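Local coordinates for cephalosporin acylase (Bacillus halodurans, PDB 2NLZ), which probably hydrolyses amide bonds as an Ntn hydrolase of the gamma-glutamyltranspeptidase family, with cephalosporins as likely substrates, at residues 64-78 with 368-381. The protein carries 1 engineered substitution. Numbering follows the deposited sequence.
Sequences TSNGIGSDAFALVWT and GNMVSFIQSNYMGF
Strands 71-78 and 370-376 run antiparallel, their axes 4.6 Å apart, in register from D71 with S376 to W77 with M370. The F73/I374, L75/S372 and W77/M370 pairs each make two backbone hydrogen bonds. At D71/S376 one of the two, from D71 N to S376 O, is weak. A72, A74, V76, V371, F373 and Q375 share one face of the pair. There the F373 chi1 of -169°, with CG turned away from the backbone N, leans the ring over A72 and A74. Its CZ meets A72 CB at 3.6 Å, and its CD1 meets A74 CB at 3.9 Å. The carbonyl F73 O sits over one face of this ring, toward the rim. On the other face of the pair, I374 CG2 packs on F73 CB. At one end G368 O meets the W77 ring at its edge, near the ring plane, 3.3 Å from CD1. At the same end of the strands T78 OG1 donates to N369 OD1 from above the carbonyl plane (2.9 Å). At the other end the loops beyond the strands meet. N377 OD1 is 2.8 Å from S70 OG, which also lies close to G67 O. N377 ND2 gives a hydrogen bond to F381 O (2.7 Å) and another to A393 O. With an alanine here, F381 O and A393 O would probably lose this donor, and S70 OG its neighbour OD1. T64 CA lies over one face of the F381 ring, a CH-pi contact, with T64 CG2 near ring atom CE2. The pair belongs to the buried beta core of the Ntn-hydrolase fold, between strands 81-87 and 359-365. W126 NE1 hydrogen-bonds to Q375 OE1 on the F373 face, P432 and P435 of strand 431-438 pack on the M370 face, and W182 of helix 180-186 meets F381 edge-to-face.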
ATOM      1  N   THR D  64      14.959  26.316  14.815  1.00 30.10           N
ATOM      2  CA  THR D  64      15.803  25.208  14.442  1.00 28.45           C
ATOM      3  C   THR D  64      16.241  25.301  12.994  1.00 29.99           C
ATOM      4  O   THR D  64      17.094  24.542  12.577  1.00 32.30           O
ATOM      5  CB  THR D  64      15.083  23.871  14.650  1.00 31.96           C
ATOM      6  OG1 THR D  64      13.850  23.871  13.924  1.00 35.55           O
ATOM      7  CG2 THR D  64      14.795  23.638  16.124  1.00 31.76           C
ATOM      8  N   SER D  65      15.670  26.228  12.231  1.00 23.69           N
ATOM      9  CA  SER D  65      15.924  26.308  10.789  1.00 30.97           C
ATOM     10  C   SER D  65      16.271  27.716  10.327  1.00 30.04           C
ATOM     11  O   SER D  65      16.328  28.003   9.130  1.00 27.93           O
ATOM     12  CB  SER D  65      14.691  25.832  10.019  1.00 29.54           C
ATOM     13  OG  SER D  65      14.462  24.456  10.234  1.00 32.39           O
ATOM     14  N   ASN D  66      16.537  28.590  11.280  1.00 29.80           N
ATOM     15  CA  ASN D  66      16.349  29.988  11.028  1.00 26.68           C
ATOM     16  C   ASN D  66      16.943  30.851  12.106  1.00 31.64           C
ATOM     17  O   ASN D  66      17.329  30.352  13.154  1.00 37.74           O
ATOM     18  CB  ASN D  66      14.851  30.228  11.022  1.00 26.01           C
ATOM     19  CG  ASN D  66      14.472  31.322  10.139  1.00 35.41           C
ATOM     20  OD1 ASN D  66      13.391  31.868  10.257  1.00 31.95           O
ATOM     21  ND2 ASN D  66      15.369  31.676   9.230  1.00 58.97           N
ATOM     22  N   GLY D  67      16.989  32.156  11.857  1.00 29.75           N
ATOM     23  CA  GLY D  67      17.368  33.132  12.871  1.00 31.10           C
ATOM     24  C   GLY D  67      17.313  34.547  12.338  1.00 35.11           C
ATOM     25  O   GLY D  67      17.171  34.771  11.136  1.00 35.62           O
ATOM     26  N   ILE D  68      17.424  35.512  13.241  1.00 35.48           N
ATOM     27  CA  ILE D  68      17.536  36.910  12.848  1.00 31.08           C
ATOM     28  C   ILE D  68      18.906  37.114  12.217  1.00 27.01           C
ATOM     29  O   ILE D  68      19.081  37.951  11.337  1.00 29.22           O
ATOM     30  CB  ILE D  68      17.339  37.841  14.056  1.00 35.23           C
ATOM     31  CG1 ILE D  68      16.179  37.314  14.908  1.00 28.72           C
ATOM     32  CG2 ILE D  68      17.150  39.299  13.602  1.00 31.30           C
ATOM     33  CD1 ILE D  68      15.474  38.333  15.748  1.00 36.99           C
ATOM     34  N   GLY D  69      19.869  36.310  12.655  1.00 23.36           N
ATOM     35  CA  GLY D  69      21.198  36.296  12.055  1.00 28.23           C
ATOM     36  C   GLY D  69      21.331  35.455  10.794  1.00 32.92           C
ATOM     37  O   GLY D  69      22.428  34.986  10.475  1.00 28.40           O
ATOM     38  N   SER D  70      20.221  35.274  10.076  1.00 36.16           N
ATOM     39  CA  SER D  70      20.214  34.540   8.806  1.00 39.85           C
ATOM     40  C   SER D  70      20.562  35.452   7.653  1.00 38.68           C
ATOM     41  O   SER D  70      20.597  36.668   7.813  1.00 46.36           O
ATOM     42  CB  SER D  70      18.824  33.955   8.551  1.00 34.84           C
ATOM     43  OG  SER D  70      18.540  32.878   9.430  1.00 51.64           O
ATOM     44  N   ASP D  71      20.827  34.874   6.488  1.00 29.94           N
ATOM     45  CA  ASP D  71      20.600  35.644   5.261  1.00 39.93           C
ATOM     46  C   ASP D  71      19.391  35.108   4.497  1.00 33.62           C
ATOM     47  O   ASP D  71      18.854  34.061   4.863  1.00 27.03           O
ATOM     48  CB  ASP D  71      21.857  35.893   4.389  1.00 43.70           C
ATOM     49  CG  ASP D  71      22.754  34.703   4.263  1.00 43.91           C
ATOM     50  OD1 ASP D  71      23.969  34.935   4.119  1.00 22.20           O
ATOM     51  OD2 ASP D  71      22.268  33.557   4.299  1.00 68.16           O
ATOM     52  N   ALA D  72      18.950  35.847   3.476  1.00 25.75           N
ATOM     53  CA  ALA D  72      17.696  35.554   2.777  1.00 20.94           C
ATOM     54  C   ALA D  72      17.798  35.704   1.261  1.00 24.35           C
ATOM     55  O   ALA D  72      18.747  36.284   0.754  1.00 35.22           O
ATOM     56  CB  ALA D  72      16.591  36.450   3.311  1.00 15.23           C
ATOM     57  N   PHE D  73      16.810  35.176   0.545  1.00 21.43           N
ATOM     58  CA  PHE D  73      16.705  35.339  -0.911  1.00 20.77           C
ATOM     59  C   PHE D  73      15.236  35.455  -1.307  1.00 22.99           C
ATOM     60  O   PHE D  73      14.356  34.872  -0.649  1.00 24.96           O
ATOM     61  CB  PHE D  73      17.317  34.145  -1.646  1.00 13.91           C
ATOM     62  CG  PHE D  73      18.820  34.177  -1.751  1.00 19.82           C
ATOM     63  CD1 PHE D  73      19.437  34.690  -2.873  1.00 22.29           C
ATOM     64  CD2 PHE D  73      19.620  33.640  -0.740  1.00 25.98           C
ATOM     65  CE1 PHE D  73      20.821  34.687  -2.981  1.00 21.90           C
ATOM     66  CE2 PHE D  73      21.010  33.642  -0.833  1.00 10.76           C
ATOM     67  CZ  PHE D  73      21.609  34.164  -1.957  1.00 25.85           C
ATOM     68  N   ALA D  74      14.964  36.187  -2.389  1.00 20.27           N
ATOM     69  CA  ALA D  74      13.579  36.342  -2.856  1.00 18.35           C
ATOM     70  C   ALA D  74      13.437  36.513  -4.355  1.00 21.26           C
ATOM     71  O   ALA D  74      14.252  37.180  -4.996  1.00 27.33           O
ATOM     72  CB  ALA D  74      12.878  37.487  -2.133  1.00 18.50           C
ATOM     73  N   LEU D  75      12.409  35.870  -4.901  1.00 18.75           N
ATOM     74  CA  LEU D  75      11.919  36.180  -6.228  1.00 18.93           C
ATOM     75  C   LEU D  75      10.530  36.758  -6.045  1.00 30.46           C
ATOM     76  O   LEU D  75       9.617  36.069  -5.586  1.00 30.52           O
ATOM     77  CB  LEU D  75      11.892  34.949  -7.136  1.00 14.06           C
ATOM     78  CG  LEU D  75      13.194  34.601  -7.873  1.00 26.29           C
ATOM     79  CD1 LEU D  75      13.058  33.347  -8.715  1.00 28.95           C
ATOM     80  CD2 LEU D  75      13.627  35.766  -8.741  1.00 33.00           C
ATOM     81  N   VAL D  76      10.378  38.037  -6.368  1.00 29.52           N
ATOM     82  CA  VAL D  76       9.095  38.711  -6.178  1.00 30.40           C
ATOM     83  C   VAL D  76       8.517  39.191  -7.509  1.00 24.17           C
ATOM     84  O   VAL D  76       9.194  39.856  -8.295  1.00 26.28           O
ATOM     85  CB  VAL D  76       9.183  39.846  -5.097  1.00 28.84           C
ATOM     86  CG1 VAL D  76      10.495  40.582  -5.197  1.00 37.82           C
ATOM     87  CG2 VAL D  76       8.035  40.815  -5.226  1.00 21.04           C
ATOM     88  N   TRP D  77       7.277  38.796  -7.770  1.00 24.89           N
ATOM     89  CA  TRP D  77       6.572  39.252  -8.963  1.00 30.51           C
ATOM     90  C   TRP D  77       5.600  40.336  -8.590  1.00 34.41           C
ATOM     91  O   TRP D  77       4.659  40.104  -7.835  1.00 31.70           O
ATOM     92  CB  TRP D  77       5.794  38.124  -9.627  1.00 26.88           C
ATOM     93  CG  TRP D  77       5.089  38.535 -10.896  1.00 29.57           C
ATOM     94  CD1 TRP D  77       3.853  39.127 -11.011  1.00 28.66           C
ATOM     95  CD2 TRP D  77       5.568  38.352 -12.237  1.00 35.10           C
ATOM     96  NE1 TRP D  77       3.542  39.321 -12.341  1.00 26.18           N
ATOM     97  CE2 TRP D  77       4.577  38.853 -13.110  1.00 30.09           C
ATOM     98  CE3 TRP D  77       6.739  37.807 -12.786  1.00 35.53           C
ATOM     99  CZ2 TRP D  77       4.727  38.828 -14.491  1.00 33.82           C
ATOM    100  CZ3 TRP D  77       6.887  37.791 -14.156  1.00 32.70           C
ATOM    101  CH2 TRP D  77       5.891  38.299 -14.993  1.00 34.75           C
ATOM    102  N   THR D  78       5.827  41.516  -9.146  1.00 43.29           N
ATOM    103  CA  THR D  78       4.987  42.663  -8.876  1.00 46.74           C
ATOM    104  C   THR D  78       5.067  43.604 -10.065  1.00 50.95           C
ATOM    105  O   THR D  78       6.152  43.788 -10.642  1.00 47.16           O
ATOM    106  CB  THR D  78       5.400  43.360  -7.552  1.00 42.51           C
ATOM    107  OG1 THR D  78       4.564  44.495  -7.318  1.00 46.85           O
ATOM    108  CG2 THR D  78       6.862  43.785  -7.581  1.00 45.61           C
ATOM    109  N   GLY D 368      -2.248  40.458  -8.141  1.00 51.13           N
ATOM    110  CA  GLY D 368      -1.233  39.870  -9.016  1.00 51.69           C
ATOM    111  C   GLY D 368       0.194  39.919  -8.505  1.00 47.41           C
ATOM    112  O   GLY D 368       1.128  39.707  -9.274  1.00 48.69           O
ATOM    113  N   ASN D 369       0.368  40.207  -7.217  1.00 38.44           N
ATOM    114  CA  ASN D 369       1.684  40.112  -6.588  1.00 32.26           C
ATOM    115  C   ASN D 369       1.931  38.723  -5.998  1.00 33.14           C
ATOM    116  O   ASN D 369       1.011  38.100  -5.455  1.00 29.92           O
ATOM    117  CB  ASN D 369       1.866  41.189  -5.535  1.00 29.40           C
ATOM    118  CG  ASN D 369       1.583  42.567  -6.072  1.00 36.98           C
ATOM    119  OD1 ASN D 369       2.147  42.979  -7.084  1.00 46.86           O
ATOM    120  ND2 ASN D 369       0.698  43.292  -5.400  1.00 43.86           N
ATOM    121  N   MET D 370       3.165  38.237  -6.149  1.00 23.59           N
ATOM    122  CA  MET D 370       3.545  36.881  -5.745  1.00 26.00           C
ATOM    123  C   MET D 370       4.998  36.868  -5.295  1.00 29.97           C
ATOM    124  O   MET D 370       5.845  37.532  -5.922  1.00 27.01           O
ATOM    125  CB  MET D 370       3.375  35.897  -6.911  1.00 17.39           C
ATOM    126  CG  MET D 370       1.946  35.783  -7.417  1.00 27.70           C
ATOM    127  SD  MET D 370       1.476  34.183  -8.073  1.00 32.82           S
ATOM    128  CE  MET D 370       2.105  34.356  -9.725  1.00 25.66           C
ATOM    129  N   VAL D 371       5.299  36.134  -4.219  1.00 20.33           N
ATOM    130  CA  VAL D 371       6.697  36.019  -3.780  1.00 24.32           C
ATOM    131  C   VAL D 371       7.149  34.624  -3.358  1.00 21.83           C
ATOM    132  O   VAL D 371       6.433  33.896  -2.676  1.00 31.30           O
ATOM    133  CB  VAL D 371       7.120  37.123  -2.738  1.00 30.93           C
ATOM    134  CG1 VAL D 371       5.922  37.710  -2.027  1.00 28.50           C
ATOM    135  CG2 VAL D 371       8.188  36.615  -1.741  1.00 18.19           C
ATOM    136  N   SER D 372       8.344  34.273  -3.817  1.00 22.89           N
ATOM    137  CA  SER D 372       9.097  33.121  -3.359  1.00 16.37           C
ATOM    138  C   SER D 372      10.171  33.633  -2.402  1.00 19.05           C
ATOM    139  O   SER D 372      11.074  34.349  -2.821  1.00 24.87           O
ATOM    140  CB  SER D 372       9.765  32.463  -4.562  1.00 16.78           C
ATOM    141  OG  SER D 372      10.381  31.227  -4.242  1.00 27.04           O
ATOM    142  N   PHE D 373      10.063  33.283  -1.122  1.00 14.52           N
ATOM    143  CA  PHE D 373      10.992  33.776  -0.104  1.00 20.99           C
ATOM    144  C   PHE D 373      11.595  32.631   0.655  1.00 24.15           C
ATOM    145  O   PHE D 373      10.894  31.695   1.019  1.00 36.08           O
ATOM    146  CB  PHE D 373      10.283  34.686   0.907  1.00 23.74           C
ATOM    147  CG  PHE D 373      11.220  35.433   1.811  1.00 25.49           C
ATOM    148  CD1 PHE D 373      11.679  36.701   1.461  1.00 23.18           C
ATOM    149  CD2 PHE D 373      11.657  34.873   3.011  1.00 23.03           C
ATOM    150  CE1 PHE D 373      12.557  37.396   2.294  1.00 13.75           C
ATOM    151  CE2 PHE D 373      12.540  35.561   3.849  1.00 25.67           C
ATOM    152  CZ  PHE D 373      12.981  36.825   3.498  1.00 30.23           C
ATOM    153  N   ILE D 374      12.887  32.736   0.939  1.00 21.52           N
ATOM    154  CA  ILE D 374      13.586  31.703   1.668  1.00 24.99           C
ATOM    155  C   ILE D 374      14.718  32.307   2.518  1.00 29.06           C
ATOM    156  O   ILE D 374      15.418  33.216   2.063  1.00 32.94           O
ATOM    157  CB  ILE D 374      14.073  30.636   0.669  1.00 23.71           C
ATOM    158  CG1 ILE D 374      14.639  29.407   1.368  1.00 36.12           C
ATOM    159  CG2 ILE D 374      15.041  31.231  -0.311  1.00 15.70           C
ATOM    160  CD1 ILE D 374      14.633  28.188   0.486  1.00 42.97           C
ATOM    161  N   GLN D 375      14.872  31.843   3.760  1.00 21.33           N
ATOM    162  CA  GLN D 375      16.004  32.279   4.602  1.00 28.34           C
ATOM    163  C   GLN D 375      16.537  31.156   5.480  1.00 27.65           C
ATOM    164  O   GLN D 375      15.792  30.254   5.841  1.00 22.03           O
ATOM    165  CB  GLN D 375      15.667  33.530   5.446  1.00 27.29           C
ATOM    166  CG  GLN D 375      14.667  33.319   6.551  1.00 20.29           C
ATOM    167  CD  GLN D 375      14.276  34.584   7.261  1.00 21.96           C
ATOM    168  OE1 GLN D 375      14.259  35.661   6.673  1.00 27.35           O
ATOM    169  NE2 GLN D 375      13.936  34.460   8.535  1.00  9.81           N
ATOM    170  N   SER D 376      17.824  31.224   5.826  1.00 26.72           N
ATOM    171  CA  SER D 376      18.464  30.169   6.609  1.00 32.00           C
ATOM    172  C   SER D 376      19.693  30.623   7.403  1.00 32.77           C
ATOM    173  O   SER D 376      20.380  31.571   7.030  1.00 35.61           O
ATOM    174  CB  SER D 376      18.839  29.003   5.689  1.00 32.68           C
ATOM    175  OG  SER D 376      19.658  28.042   6.323  1.00 40.91           O
ATOM    176  N   ASN D 377      19.948  29.916   8.502  1.00 32.13           N
ATOM    177  CA  ASN D 377      21.194  30.007   9.247  1.00 28.38           C
ATOM    178  C   ASN D 377      22.201  28.956   8.784  1.00 31.50           C
ATOM    179  O   ASN D 377      23.157  28.643   9.489  1.00 33.49           O
ATOM    180  CB  ASN D 377      20.917  29.839  10.736  1.00 30.41           C
ATOM    181  CG  ASN D 377      20.832  31.164  11.460  1.00 32.95           C
ATOM    182  OD1 ASN D 377      20.813  32.212  10.829  1.00 27.83           O
ATOM    183  ND2 ASN D 377      20.796  31.124  12.797  1.00 30.07           N
ATOM    184  N   TYR D 378      21.975  28.439   7.579  1.00 33.84           N
ATOM    185  CA  TYR D 378      22.663  27.268   7.036  1.00 34.40           C
ATOM    186  C   TYR D 378      22.404  26.022   7.883  1.00 34.55           C
ATOM    187  O   TYR D 378      21.355  25.394   7.743  1.00 45.36           O
ATOM    188  CB  TYR D 378      24.147  27.538   6.791  1.00 35.49           C
ATOM    189  CG  TYR D 378      24.869  26.435   6.062  1.00 43.87           C
ATOM    190  CD1 TYR D 378      24.276  25.764   4.991  1.00 40.52           C
ATOM    191  CD2 TYR D 378      26.157  26.066   6.433  1.00 45.27           C
ATOM    192  CE1 TYR D 378      24.950  24.742   4.320  1.00 41.82           C
ATOM    193  CE2 TYR D 378      26.838  25.056   5.765  1.00 44.29           C
ATOM    194  CZ  TYR D 378      26.230  24.398   4.715  1.00 35.08           C
ATOM    195  OH  TYR D 378      26.910  23.399   4.061  1.00 35.57           O
ATOM    196  N   MET D 379      23.321  25.671   8.774  1.00 38.00           N
ATOM    197  CA  MET D 379      23.153  24.448   9.551  1.00 38.28           C
ATOM    198  C   MET D 379      22.297  24.618  10.808  1.00 36.19           C
ATOM    199  O   MET D 379      22.807  24.971  11.871  1.00 43.63           O
ATOM    200  CB  MET D 379      24.508  23.846   9.899  1.00 41.83           C
ATOM    201  CG  MET D 379      25.201  23.243   8.707  1.00 44.43           C
ATOM    202  SD  MET D 379      26.815  22.565   9.093  1.00 41.17           S
ATOM    203  CE  MET D 379      27.143  21.622   7.604  1.00 61.41           C
ATOM    204  N   GLY D 380      20.998  24.351  10.677  1.00 33.27           N
ATOM    205  CA  GLY D 380      20.087  24.356  11.811  1.00 36.59           C
ATOM    206  C   GLY D 380      20.038  25.700  12.506  1.00 38.51           C
ATOM    207  O   GLY D 380      19.612  26.691  11.921  1.00 41.42           O
ATOM    208  N   PHE D 381      20.493  25.728  13.756  1.00 41.80           N
ATOM    209  CA  PHE D 381      20.576  26.957  14.537  1.00 37.96           C
ATOM    210  C   PHE D 381      21.682  27.875  14.012  1.00 39.35           C
ATOM    211  O   PHE D 381      21.688  29.076  14.280  1.00 40.06           O
ATOM    212  CB  PHE D 381      20.811  26.627  16.012  1.00 36.08           C
ATOM    213  CG  PHE D 381      19.558  26.308  16.777  1.00 38.52           C
ATOM    214  CD1 PHE D 381      18.784  27.327  17.335  1.00 43.40           C
ATOM    215  CD2 PHE D 381      19.159  24.997  16.961  1.00 34.43           C
ATOM    216  CE1 PHE D 381      17.627  27.045  18.054  1.00 40.40           C
ATOM    217  CE2 PHE D 381      18.002  24.706  17.677  1.00 37.36           C
ATOM    218  CZ  PHE D 381      17.234  25.733  18.229  1.00 32.80           C
TER